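Local coordinates for protein short-chain dehydrogenase/reductase SDR (Burkholderia phymatum, PDB 5IG2) that binds NAD and, like other short-chain dehydrogenases/reductases, probably catalyses oxidation or reduction at CH-OH groups with the nicotinamide cofactor, at residues Ala76-Leu81 and Arg131-Ile136; Leu194-Val199 and Ile260-Ala265; Val199-Ala204 and Arg233-Gly238. One frame throughout, in Å; residues are numbered along the deposited sequence.

Contact 1: residues Ala76-Leu81 and Arg131-Ile136; sequences AQVQAL and RVFAPI
Val132 and Val78 meet through one methyl each: CG2 of Val132 sits 4.0 Å from CG1 of Val78, and the two side chains cross obliquely. Val78 CG1 lies anti to its own backbone N (chi1 177°), which brings this branch within reach of two neighbours at once. The second is Phe133, whose CE2 also comes to 4.0 Å from Val78 CG1, with the methyl lying obliquely to the ring. Farther round the same ring, CZ approaches Leu81 CG at 4.3 Å. Phe133 is thus received between two residues one turn apart on helix 75-89, while Val132 CG1, from its own helix, lies over one face of the ring, 4.0 Å above the plane and displaced toward the rim.

At the more open end of the contact the character changes. The chain of Gln79 bends at chi2 (66°) and its amide comes up against Val132, OE1 standing 3.8 Å from CG2. That oxygen also accepts a hydrogen bond from a water, which in turn accepts one from Arg131 NH1, both links being 3.0 Å; the water lies in the plane of the guanidinium, at its edge. Gln79 NE2 has its partner in Asp83, so both ends of the amide are engaged. No direct hydrogen bond joins the two segments.

Leu81 and Phe133 both reach Val18 of strand 16-20, and Arg131, Ala134 and Pro135 pack on a second subunit. Two helix segments 9.6 Å apart at their axes, running 33° from parallel and packed by apolar side chains over strand 16-20, belong to the helical layer on one face of the parallel sheet, as in the Rossmann fold of short-chain dehydrogenases.

Contact 2: residues Leu194-Val199 and Ile260-Ala265; sequences LCPAFV and ILTHPA. With NAD (nicotinamide-adenine-dinucleotide), chain F.
Cys195 N donates to Ile260 O at 2.8 Å, nearly along the C=O axis and with an N-H...O angle of 166°, in the single direct backbone hydrogen bond across the contact. Farther on the chains diverge and water 2 takes over, donating to Cys195 O and accepting from His263 N. Water 3, at the edge of the His263 ring, joins NE2 to Phe198 O. Thr262 OG1 and His263 ND1 are hydrogen-bonded at 2.8 Å.

The parallel bridge between Leu194 and Ile260 closes the Rossmann sheet at its last strand. The loop leaving strand 189-194 corresponds to the PG motif of short-chain dehydrogenases, here with Ala197 after Pro196. Its Val199 N binds the carboxamide oxygen O7N of NAD at 2.8 Å.

Ring packing centres on His263. Ala197 CB lies over one face, 3.8 Å from the centroid and 24° off the normal, a CH-pi contact. Val199 CG2, the branch beside the backbone N and anti to the carbonyl carbon, instead approaches the rim near the ring plane, 3.5 Å from CE1.

Among the apolar contacts, Leu194 CD1 is wedged against two methyls, at 3.7 Å from Ile260 CG2 and 3.8 Å from Thr262 CG2, while Cys195 CB meets Leu261 CD1.

Contact 3: residues Val199-Ala204 and Arg233-Gly238; sequences VPTGIA and RAVRSG. With NAD (nicotinamide-adenine-dinucleotide), chain F.
Pro200 and Arg236 meet at the end of helix 222-236, but the side chain of Arg236 sets off away from the loop, and its guanidinium has its partner in Asp13 of a third subunit, a salt bridge through NH1. Arg233 CG lies over one face of that flat group, 3.9 Å above the plane and toward its rim. The proline ring, for its part, meets carbonyl oxygens: CG is 3.5 Å from Val235 O and CD 3.5 Å from Gly238 O. Pro200 N has no hydrogen to offer Val235 O, which accepts instead from Gly238 N.

Val235 divides its two methyls. CG1, anti to the backbone N (chi1 164°), touches Val199 O at 3.3 Å; CG2 meets Ile203 CG2 at 3.7 Å, the two side chains crossing at about a right angle.

The loop after strand 189-194 runs along NAD here. Thr201 OG1 donates to the phosphate oxygen O2N at 2.6 Å and accepts from Ile203 N, closing an ST turn. Gly202 N binds O2A of the other phosphate at 2.9 Å, and NAD N7N donates to Val199 O.

No direct hydrogen bond joins the two segments. The helix end meets the loop by carbon-to-carbonyl contacts and one methyl-to-methyl contact, while Val199 N and O, Thr201 OG1 and Gly202 N are all bonded to the cofactor: the loop's polar groups serve NAD, and the helix supports the loop by packing without hydrogen bonds.

In the fold
Contact 1 stands apart, with its centre about 27 Å from that of contact 2 and about 30 Å from that of contact 3, on the opposite side of the chain's centre. It comes first along the chain and joins helices 75-89 and 112-140 beside the parallel sheet. Contacts 2 and 3 lie about 13 Å apart between centres and share Val199: 199-204 starts at the last residue of 194-199, and 233-238 lies between that segment and 260-265. They also touch through Phe198, which packs on Ala234 and Val235. The loop after strand 189-194 is thereby tied to the end of strand 259-260 and the loop after it, and to the end of helix 222-236, with NAD bound along it.

Contact 1: residues Ala76-Leu81 and Arg131-Ile136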
loop_
_atom_site.group_PDB
_atom_site.type_symbol
_atom_site.label_atom_id
_atom_site.label_comp_id
_atom_site.label_asym_id
_atom_site.label_seq_id
_atom_site.Cartn_x
_atom_site.Cartn_y
_atom_site.Cartn_z
ATOM N N ALA B 76 51.046 18.541 35.752
ATOM C CA ALA B 76 50.213 18.721 36.936
ATOM C C ALA B 76 48.826 18.124 36.734
ATOM O O ALA B 76 48.242 17.562 37.669
ATOM C CB ALA B 76 50.112 20.203 37.283
ATOM N N GLN B 77 48.282 18.224 35.521
ATOM C CA GLN B 77 46.940 17.699 35.295
ATOM C C GLN B 77 46.940 16.182 35.242
ATOM O O GLN B 77 45.973 15.549 35.676
ATOM C CB GLN B 77 46.344 18.283 34.015
ATOM C CG GLN B 77 46.120 19.780 34.104
ATOM C CD GLN B 77 45.271 20.302 32.964
ATOM O OE1 GLN B 77 44.498 19.559 32.363
ATOM N NE2 GLN B 77 45.406 21.587 32.664
ATOM N N VAL B 78 48.004 15.580 34.717
ATOM C CA VAL B 78 48.107 14.129 34.780
ATOM C C VAL B 78 48.184 13.675 36.231
ATOM O O VAL B 78 47.533 12.703 36.628
ATOM C CB VAL B 78 49.316 13.651 33.957
ATOM C CG1 VAL B 78 49.476 12.136 34.081
ATOM C CG2 VAL B 78 49.153 14.091 32.513
ATOM N N GLN B 79 48.968 14.382 37.054
ATOM C CA GLN B 79 48.996 14.078 38.480
ATOM C C GLN B 79 47.609 14.229 39.101
ATOM O O GLN B 79 47.206 13.417 39.941
ATOM C CB GLN B 79 50.001 14.979 39.195
ATOM C CG GLN B 79 50.120 14.692 40.686
ATOM C CD GLN B 79 50.696 13.315 40.986
ATOM O OE1 GLN B 79 51.837 13.010 40.621
ATOM N NE2 GLN B 79 49.911 12.479 41.667
ATOM N N ALA B 80 46.861 15.260 38.693
ATOM C CA ALA B 80 45.515 15.449 39.221
ATOM C C ALA B 80 44.595 14.308 38.806
ATOM O O ALA B 80 43.698 13.923 39.568
ATOM C CB ALA B 80 44.955 16.793 38.754
ATOM N N LEU B 81 44.813 13.756 37.611
ATOM C CA LEU B 81 44.027 12.621 37.143
ATOM C C LEU B 81 44.271 11.386 38.006
ATOM O O LEU B 81 43.323 10.668 38.351
ATOM C CB LEU B 81 44.360 12.342 35.675
ATOM C CG LEU B 81 43.686 11.130 35.032
ATOM C CD1 LEU B 81 42.173 11.343 34.958
ATOM C CD2 LEU B 81 44.283 10.836 33.658
ATOM N N ARG B 131 55.337 8.319 34.272
ATOM C CA ARG B 131 55.990 8.869 35.460
ATOM C C ARG B 131 55.043 8.926 36.653
ATOM O O ARG B 131 55.441 8.633 37.787
ATOM C CB ARG B 131 56.539 10.266 35.153
ATOM C CG ARG B 131 57.173 10.962 36.340
ATOM C CD ARG B 131 57.708 12.329 35.949
ATOM N NE ARG B 131 56.686 13.165 35.333
ATOM C CZ ARG B 131 55.756 13.826 36.012
ATOM N NH1 ARG B 131 55.716 13.736 37.340
ATOM N NH2 ARG B 131 54.861 14.568 35.367
ATOM N N VAL B 132 53.790 9.303 36.420
ATOM C CA VAL B 132 52.851 9.471 37.520
ATOM C C VAL B 132 52.305 8.128 37.990
ATOM O O VAL B 132 52.241 7.854 39.194
ATOM C CB VAL B 132 51.718 10.427 37.108
ATOM C CG1 VAL B 132 50.580 10.355 38.112
ATOM C CG2 VAL B 132 52.260 11.863 36.993
ATOM N N PHE B 133 51.910 7.267 37.057
ATOM C CA PHE B 133 51.140 6.085 37.432
ATOM C C PHE B 133 51.998 4.852 37.694
ATOM O O PHE B 133 51.600 3.999 38.503
ATOM C CB PHE B 133 50.107 5.759 36.347
ATOM C CG PHE B 133 48.939 6.701 36.315
ATOM C CD1 PHE B 133 47.822 6.464 37.098
ATOM C CD2 PHE B 133 48.954 7.820 35.492
ATOM C CE1 PHE B 133 46.736 7.329 37.056
ATOM C CE2 PHE B 133 47.872 8.694 35.455
ATOM C CZ PHE B 133 46.766 8.446 36.234
ATOM N N ALA B 134 53.148 4.711 37.026
ATOM C CA ALA B 134 53.985 3.540 37.295
ATOM C C ALA B 134 54.361 3.417 38.767
ATOM O O ALA B 134 54.241 2.307 39.311
ATOM C CB ALA B 134 55.227 3.540 36.397
ATOM N N PRO B 135 54.790 4.476 39.473
ATOM C CA PRO B 135 55.071 4.304 40.911
ATOM C C PRO B 135 53.853 3.876 41.702
ATOM O O PRO B 135 53.968 3.058 42.627
ATOM C CB PRO B 135 55.562 5.692 41.353
ATOM C CG PRO B 135 55.993 6.363 40.106
ATOM C CD PRO B 135 55.080 5.851 39.031
ATOM N N ILE B 136 52.680 4.418 41.365
ATOM C CA ILE B 136 51.454 4.007 42.045
ATOM C C ILE B 136 51.222 2.516 41.848
ATOM O O ILE B 136 50.959 1.777 42.802
ATOM C CB ILE B 136 50.257 4.832 41.538
ATOM C CG1 ILE B 136 50.441 6.311 41.866
ATOM C CG2 ILE B 136 48.959 4.306 42.122
ATOM C CD1 ILE B 136 49.486 7.212 41.098
HETATM O O HOH W 1 53.784 14.833 39.292
#

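Contact 2: residues Leu194-Val199 and Ile260-Ala265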
loop_
_atom_site.group_PDB
_atom_site.type_symbol
_atom_site.label_atom_id
_atom_site.label_comp_id
_atom_site.label_asym_id
_atom_site.label_seq_id
_atom_site.Cartn_x
_atom_site.Cartn_y
_atom_site.Cartn_z
ATOM N N LEU B 194 50.661 -0.494 21.444
ATOM C CA LEU B 194 49.597 -0.621 20.448
ATOM C C LEU B 194 49.962 0.156 19.181
ATOM O O LEU B 194 50.169 1.375 19.236
ATOM C CB LEU B 194 48.274 -0.123 21.027
ATOM C CG LEU B 194 47.072 -0.080 20.090
ATOM C CD1 LEU B 194 46.732 -1.481 19.600
ATOM C CD2 LEU B 194 45.886 0.536 20.807
ATOM N N CYS B 195 50.008 -0.543 18.036
ATOM C CA CYS B 195 50.455 0.034 16.760
ATOM C C CYS B 195 49.447 -0.210 15.641
ATOM O O CYS B 195 49.666 -1.067 14.767
ATOM C CB CYS B 195 51.815 -0.538 16.359
ATOM S SG CYS B 195 53.157 -0.185 17.535
ATOM N N PRO B 196 48.346 0.541 15.613
ATOM C CA PRO B 196 47.327 0.335 14.581
ATOM C C PRO B 196 47.635 1.087 13.296
ATOM O O PRO B 196 48.391 2.058 13.275
ATOM C CB PRO B 196 46.048 0.902 15.222
ATOM C CG PRO B 196 46.414 1.229 16.646
ATOM C CD PRO B 196 47.883 1.477 16.643
ATOM N N ALA B 197 47.028 0.597 12.209
ATOM C CA ALA B 197 46.935 1.345 10.966
ATOM C C ALA B 197 45.649 2.171 10.995
ATOM O O ALA B 197 44.994 2.300 12.034
ATOM C CB ALA B 197 46.995 0.404 9.764
ATOM N N PHE B 198 45.259 2.735 9.857
ATOM C CA PHE B 198 44.167 3.708 9.854
ATOM C C PHE B 198 42.850 3.079 10.306
ATOM O O PHE B 198 42.464 2.007 9.832
ATOM C CB PHE B 198 44.005 4.310 8.460
ATOM C CG PHE B 198 45.255 4.927 7.923
ATOM C CD1 PHE B 198 45.735 6.114 8.447
ATOM C CD2 PHE B 198 45.950 4.322 6.885
ATOM C CE1 PHE B 198 46.883 6.684 7.947
ATOM C CE2 PHE B 198 47.087 4.885 6.386
ATOM C CZ PHE B 198 47.561 6.069 6.916
ATOM N N VAL B 199 42.162 3.764 11.218
ATOM C CA VAL B 199 40.869 3.356 11.771
ATOM C C VAL B 199 39.972 4.589 11.805
ATOM O O VAL B 199 40.459 5.670 12.179
ATOM C CB VAL B 199 41.029 2.773 13.186
ATOM C CG1 VAL B 199 39.670 2.466 13.798
ATOM C CG2 VAL B 199 41.901 1.537 13.160
ATOM N N ILE B 260 51.216 -5.049 19.944
ATOM C CA ILE B 260 49.852 -5.220 19.463
ATOM C C ILE B 260 49.772 -4.581 18.082
ATOM O O ILE B 260 49.631 -3.358 17.960
ATOM C CB ILE B 260 48.824 -4.623 20.420
ATOM C CG1 ILE B 260 49.200 -5.000 21.862
ATOM C CG2 ILE B 260 47.440 -5.131 20.028
ATOM C CD1 ILE B 260 48.414 -4.264 22.931
ATOM N N LEU B 261 49.866 -5.402 17.037
ATOM C CA LEU B 261 49.741 -4.957 15.653
ATOM C C LEU B 261 48.367 -5.405 15.178
ATOM O O LEU B 261 48.195 -6.520 14.693
ATOM C CB LEU B 261 50.852 -5.530 14.778
ATOM C CG LEU B 261 52.144 -4.728 14.624
ATOM C CD1 LEU B 261 52.735 -4.329 15.961
ATOM C CD2 LEU B 261 53.164 -5.534 13.819
ATOM N N THR B 262 47.381 -4.524 15.331
ATOM C CA THR B 262 46.017 -4.852 14.944
ATOM C C THR B 262 45.852 -5.009 13.438
ATOM O O THR B 262 44.890 -5.647 13.000
ATOM C CB THR B 262 45.068 -3.770 15.446
ATOM O OG1 THR B 262 45.480 -2.508 14.905
ATOM C CG2 THR B 262 45.112 -3.699 16.962
ATOM N N HIS B 263 46.744 -4.424 12.637
ATOM C CA HIS B 263 46.676 -4.474 11.178
ATOM C C HIS B 263 47.945 -5.147 10.659
ATOM O O HIS B 263 48.872 -4.470 10.183
ATOM C CB HIS B 263 46.536 -3.071 10.587
ATOM C CG HIS B 263 45.286 -2.351 10.986
ATOM N ND1 HIS B 263 45.095 -1.831 12.249
ATOM C CD2 HIS B 263 44.177 -2.028 10.275
ATOM C CE1 HIS B 263 43.917 -1.233 12.303
ATOM N NE2 HIS B 263 43.341 -1.338 11.118
ATOM N N PRO B 264 48.027 -6.479 10.728
ATOM C CA PRO B 264 49.278 -7.155 10.351
ATOM C C PRO B 264 49.613 -7.040 8.874
ATOM O O PRO B 264 50.751 -7.337 8.488
ATOM C CB PRO B 264 49.024 -8.613 10.755
ATOM C CG PRO B 264 47.543 -8.757 10.672
ATOM C CD PRO B 264 46.984 -7.435 11.133
ATOM N N ALA B 265 48.675 -6.602 8.036
ATOM C CA ALA B 265 49.019 -6.348 6.646
ATOM C C ALA B 265 50.147 -5.328 6.511
ATOM O O ALA B 265 50.801 -5.281 5.462
ATOM C CB ALA B 265 47.782 -5.879 5.878
HETATM P PA NAD F . 40.476 10.690 18.226
HETATM O O1A NAD F . 40.600 12.086 17.756
HETATM O O2A NAD F . 39.128 10.041 17.878
HETATM O O5B NAD F . 40.737 10.518 19.788
HETATM C C5B NAD F . 41.877 11.131 20.418
HETATM C C4B NAD F . 41.361 11.909 21.597
HETATM O O4B NAD F . 42.473 12.519 22.289
HETATM C C3B NAD F . 40.372 13.041 21.265
HETATM O O3B NAD F . 39.150 12.890 21.977
HETATM C C2B NAD F . 41.111 14.312 21.714
HETATM O O2B NAD F . 40.233 15.292 22.254
HETATM C C1B NAD F . 42.025 13.757 22.797
HETATM N N9A NAD F . 43.180 14.594 23.096
HETATM C C8A NAD F . 43.958 15.291 22.210
HETATM N N7A NAD F . 44.859 16.056 22.776
HETATM C C5A NAD F . 44.664 15.844 24.132
HETATM C C6A NAD F . 45.294 16.371 25.274
HETATM N N6A NAD F . 46.227 17.327 25.232
HETATM N N1A NAD F . 44.889 15.918 26.481
HETATM C C2A NAD F . 43.906 15.011 26.531
HETATM N N3A NAD F . 43.218 14.461 25.524
HETATM C C4A NAD F . 43.646 14.928 24.343
HETATM O O3 NAD F . 41.642 9.811 17.600
HETATM P PN NAD F . 42.122 8.312 17.882
HETATM O O1N NAD F . 41.126 7.608 18.728
HETATM O O2N NAD F . 42.491 7.734 16.571
HETATM O O5D NAD F . 43.448 8.619 18.709
HETATM C C5D NAD F . 43.887 7.752 19.777
HETATM C C4D NAD F . 45.333 7.400 19.532
HETATM O O4D NAD F . 45.446 6.480 18.419
HETATM C C3D NAD F . 46.256 8.581 19.206
HETATM O O3D NAD F . 47.470 8.451 19.937
HETATM C C2D NAD F . 46.531 8.398 17.712
HETATM O O2D NAD F . 47.780 8.974 17.353
HETATM C C1D NAD F . 46.540 6.879 17.643
HETATM N N1N NAD F . 46.401 6.246 16.244
HETATM C C2N NAD F . 45.291 6.496 15.527
HETATM C C3N NAD F . 45.121 5.908 14.286
HETATM C C7N NAD F . 43.853 6.010 13.496
HETATM O O7N NAD F . 43.874 5.757 12.282
HETATM N N7N NAD F . 42.777 6.480 14.104
HETATM C C4N NAD F . 46.111 5.055 13.814
HETATM C C5N NAD F . 47.234 4.802 14.583
HETATM C C6N NAD F . 47.367 5.416 15.803
HETATM O O HOH W 2 49.304 -3.135 12.930
HETATM O O HOH W 3 41.004 -0.092 10.148
#

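Contact 3: residues Val199-Ala204 and Arg233-Gly238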
loop_
_atom_site.group_PDB
_atom_site.type_symbol
_atom_site.label_atom_id
_atom_site.label_comp_id
_atom_site.label_asym_id
_atom_site.label_seq_id
_atom_site.Cartn_x
_atom_site.Cartn_y
_atom_site.Cartn_z
ATOM N N VAL B 199 42.162 3.764 11.218
ATOM C CA VAL B 199 40.869 3.356 11.771
ATOM C C VAL B 199 39.972 4.589 11.805
ATOM O O VAL B 199 40.459 5.670 12.179
ATOM C CB VAL B 199 41.029 2.773 13.186
ATOM C CG1 VAL B 199 39.670 2.466 13.798
ATOM C CG2 VAL B 199 41.901 1.537 13.160
ATOM N N PRO B 200 38.655 4.498 11.437
ATOM C CA PRO B 200 37.788 5.685 11.522
ATOM C C PRO B 200 37.673 6.241 12.936
ATOM O O PRO B 200 37.029 5.639 13.800
ATOM C CB PRO B 200 36.430 5.173 11.014
ATOM C CG PRO B 200 36.756 4.009 10.156
ATOM C CD PRO B 200 37.949 3.359 10.815
ATOM N N THR B 201 38.314 7.383 13.180
ATOM C CA THR B 201 38.218 8.120 14.443
ATOM C C THR B 201 38.225 9.610 14.111
ATOM O O THR B 201 38.083 10.007 12.950
ATOM C CB THR B 201 39.380 7.797 15.398
ATOM O OG1 THR B 201 40.596 8.297 14.832
ATOM C CG2 THR B 201 39.512 6.300 15.652
ATOM N N GLY B 202 38.435 10.442 15.133
ATOM C CA GLY B 202 38.595 11.869 14.952
ATOM C C GLY B 202 40.021 12.333 14.743
ATOM O O GLY B 202 40.258 13.545 14.720
ATOM N N ILE B 203 40.978 11.414 14.559
ATOM C CA ILE B 203 42.388 11.792 14.613
ATOM C C ILE B 203 42.743 12.756 13.490
ATOM O O ILE B 203 43.631 13.605 13.652
ATOM C CB ILE B 203 43.283 10.536 14.595
ATOM C CG1 ILE B 203 44.741 10.893 14.915
ATOM C CG2 ILE B 203 43.208 9.836 13.236
ATOM C CD1 ILE B 203 44.942 11.543 16.267
ATOM N N ALA B 204 42.055 12.668 12.345
ATOM C CA ALA B 204 42.331 13.608 11.260
ATOM C C ALA B 204 41.780 14.992 11.541
ATOM O O ALA B 204 42.125 15.937 10.829
ATOM C CB ALA B 204 41.770 13.101 9.932
ATOM N N ARG B 233 41.023 10.926 4.244
ATOM C CA ARG B 233 40.533 9.807 3.438
ATOM C C ARG B 233 40.971 8.464 4.015
ATOM O O ARG B 233 40.180 7.514 4.060
ATOM C CB ARG B 233 41.030 9.940 1.994
ATOM C CG ARG B 233 40.486 11.130 1.211
ATOM C CD ARG B 233 41.114 11.216 -0.184
ATOM N NE ARG B 233 41.082 9.926 -0.886
ATOM C CZ ARG B 233 42.151 9.172 -1.147
ATOM N NH1 ARG B 233 43.364 9.570 -0.774
ATOM N NH2 ARG B 233 42.010 8.019 -1.790
ATOM N N ALA B 234 42.234 8.356 4.428
ATOM C CA ALA B 234 42.747 7.075 4.897
ATOM C C ALA B 234 42.059 6.662 6.185
ATOM O O ALA B 234 41.668 5.503 6.351
ATOM C CB ALA B 234 44.261 7.166 5.094
ATOM N N VAL B 235 41.888 7.614 7.098
ATOM C CA VAL B 235 41.255 7.337 8.383
ATOM C C VAL B 235 39.803 6.913 8.187
ATOM O O VAL B 235 39.350 5.896 8.727
ATOM C CB VAL B 235 41.386 8.574 9.289
ATOM C CG1 VAL B 235 40.425 8.506 10.458
ATOM C CG2 VAL B 235 42.851 8.715 9.773
ATOM N N ARG B 236 39.046 7.676 7.403
ATOM C CA ARG B 236 37.622 7.383 7.316
ATOM C C ARG B 236 37.353 6.062 6.610
ATOM O O ARG B 236 36.279 5.483 6.796
ATOM C CB ARG B 236 36.880 8.518 6.605
ATOM C CG ARG B 236 37.144 8.572 5.131
ATOM C CD ARG B 236 36.540 9.784 4.448
ATOM N NE ARG B 236 36.637 9.622 2.999
ATOM C CZ ARG B 236 36.533 10.612 2.127
ATOM N NH1 ARG B 236 36.339 11.851 2.561
ATOM N NH2 ARG B 236 36.631 10.361 0.824
ATOM N N SER B 237 38.310 5.550 5.838
ATOM C CA SER B 237 38.071 4.337 5.069
ATOM C C SER B 237 38.696 3.095 5.701
ATOM O O SER B 237 38.658 2.023 5.090
ATOM C CB SER B 237 38.573 4.511 3.634
ATOM O OG SER B 237 39.964 4.751 3.610
ATOM N N GLY B 238 39.240 3.204 6.913
ATOM C CA GLY B 238 39.774 2.024 7.579
ATOM C C GLY B 238 38.715 0.942 7.752
ATOM O O GLY B 238 37.565 1.218 8.103
HETATM P PA NAD F . 40.476 10.690 18.226
HETATM O O1A NAD F . 40.600 12.086 17.756
HETATM O O2A NAD F . 39.128 10.041 17.878
HETATM O O5B NAD F . 40.737 10.518 19.788
HETATM C C5B NAD F . 41.877 11.131 20.418
HETATM C C4B NAD F . 41.361 11.909 21.597
HETATM O O4B NAD F . 42.473 12.519 22.289
HETATM C C3B NAD F . 40.372 13.041 21.265
HETATM O O3B NAD F . 39.150 12.890 21.977
HETATM C C2B NAD F . 41.111 14.312 21.714
HETATM O O2B NAD F . 40.233 15.292 22.254
HETATM C C1B NAD F . 42.025 13.757 22.797
HETATM N N9A NAD F . 43.180 14.594 23.096
HETATM C C8A NAD F . 43.958 15.291 22.210
HETATM N N7A NAD F . 44.859 16.056 22.776
HETATM C C5A NAD F . 44.664 15.844 24.132
HETATM C C6A NAD F . 45.294 16.371 25.274
HETATM N N6A NAD F . 46.227 17.327 25.232
HETATM N N1A NAD F . 44.889 15.918 26.481
HETATM C C2A NAD F . 43.906 15.011 26.531
HETATM N N3A NAD F . 43.218 14.461 25.524
HETATM C C4A NAD F . 43.646 14.928 24.343
HETATM O O3 NAD F . 41.642 9.811 17.600
HETATM P PN NAD F . 42.122 8.312 17.882
HETATM O O1N NAD F . 41.126 7.608 18.728
HETATM O O2N NAD F . 42.491 7.734 16.571
HETATM O O5D NAD F . 43.448 8.619 18.709
HETATM C C5D NAD F . 43.887 7.752 19.777
HETATM C C4D NAD F . 45.333 7.400 19.532
HETATM O O4D NAD F . 45.446 6.480 18.419
HETATM C C3D NAD F . 46.256 8.581 19.206
HETATM O O3D NAD F . 47.470 8.451 19.937
HETATM C C2D NAD F . 46.531 8.398 17.712
HETATM O O2D NAD F . 47.780 8.974 17.353
HETATM C C1D NAD F . 46.540 6.879 17.643
HETATM N N1N NAD F . 46.401 6.246 16.244
HETATM C C2N NAD F . 45.291 6.496 15.527
HETATM C C3N NAD F . 45.121 5.908 14.286
HETATM C C7N NAD F . 43.853 6.010 13.496
HETATM O O7N NAD F . 43.874 5.757 12.282
HETATM N N7N NAD F . 42.777 6.480 14.104
HETATM C C4N NAD F . 46.111 5.055 13.814
HETATM C C5N NAD F . 47.234 4.802 14.583
HETATM C C6N NAD F . 47.367 5.416 15.803
#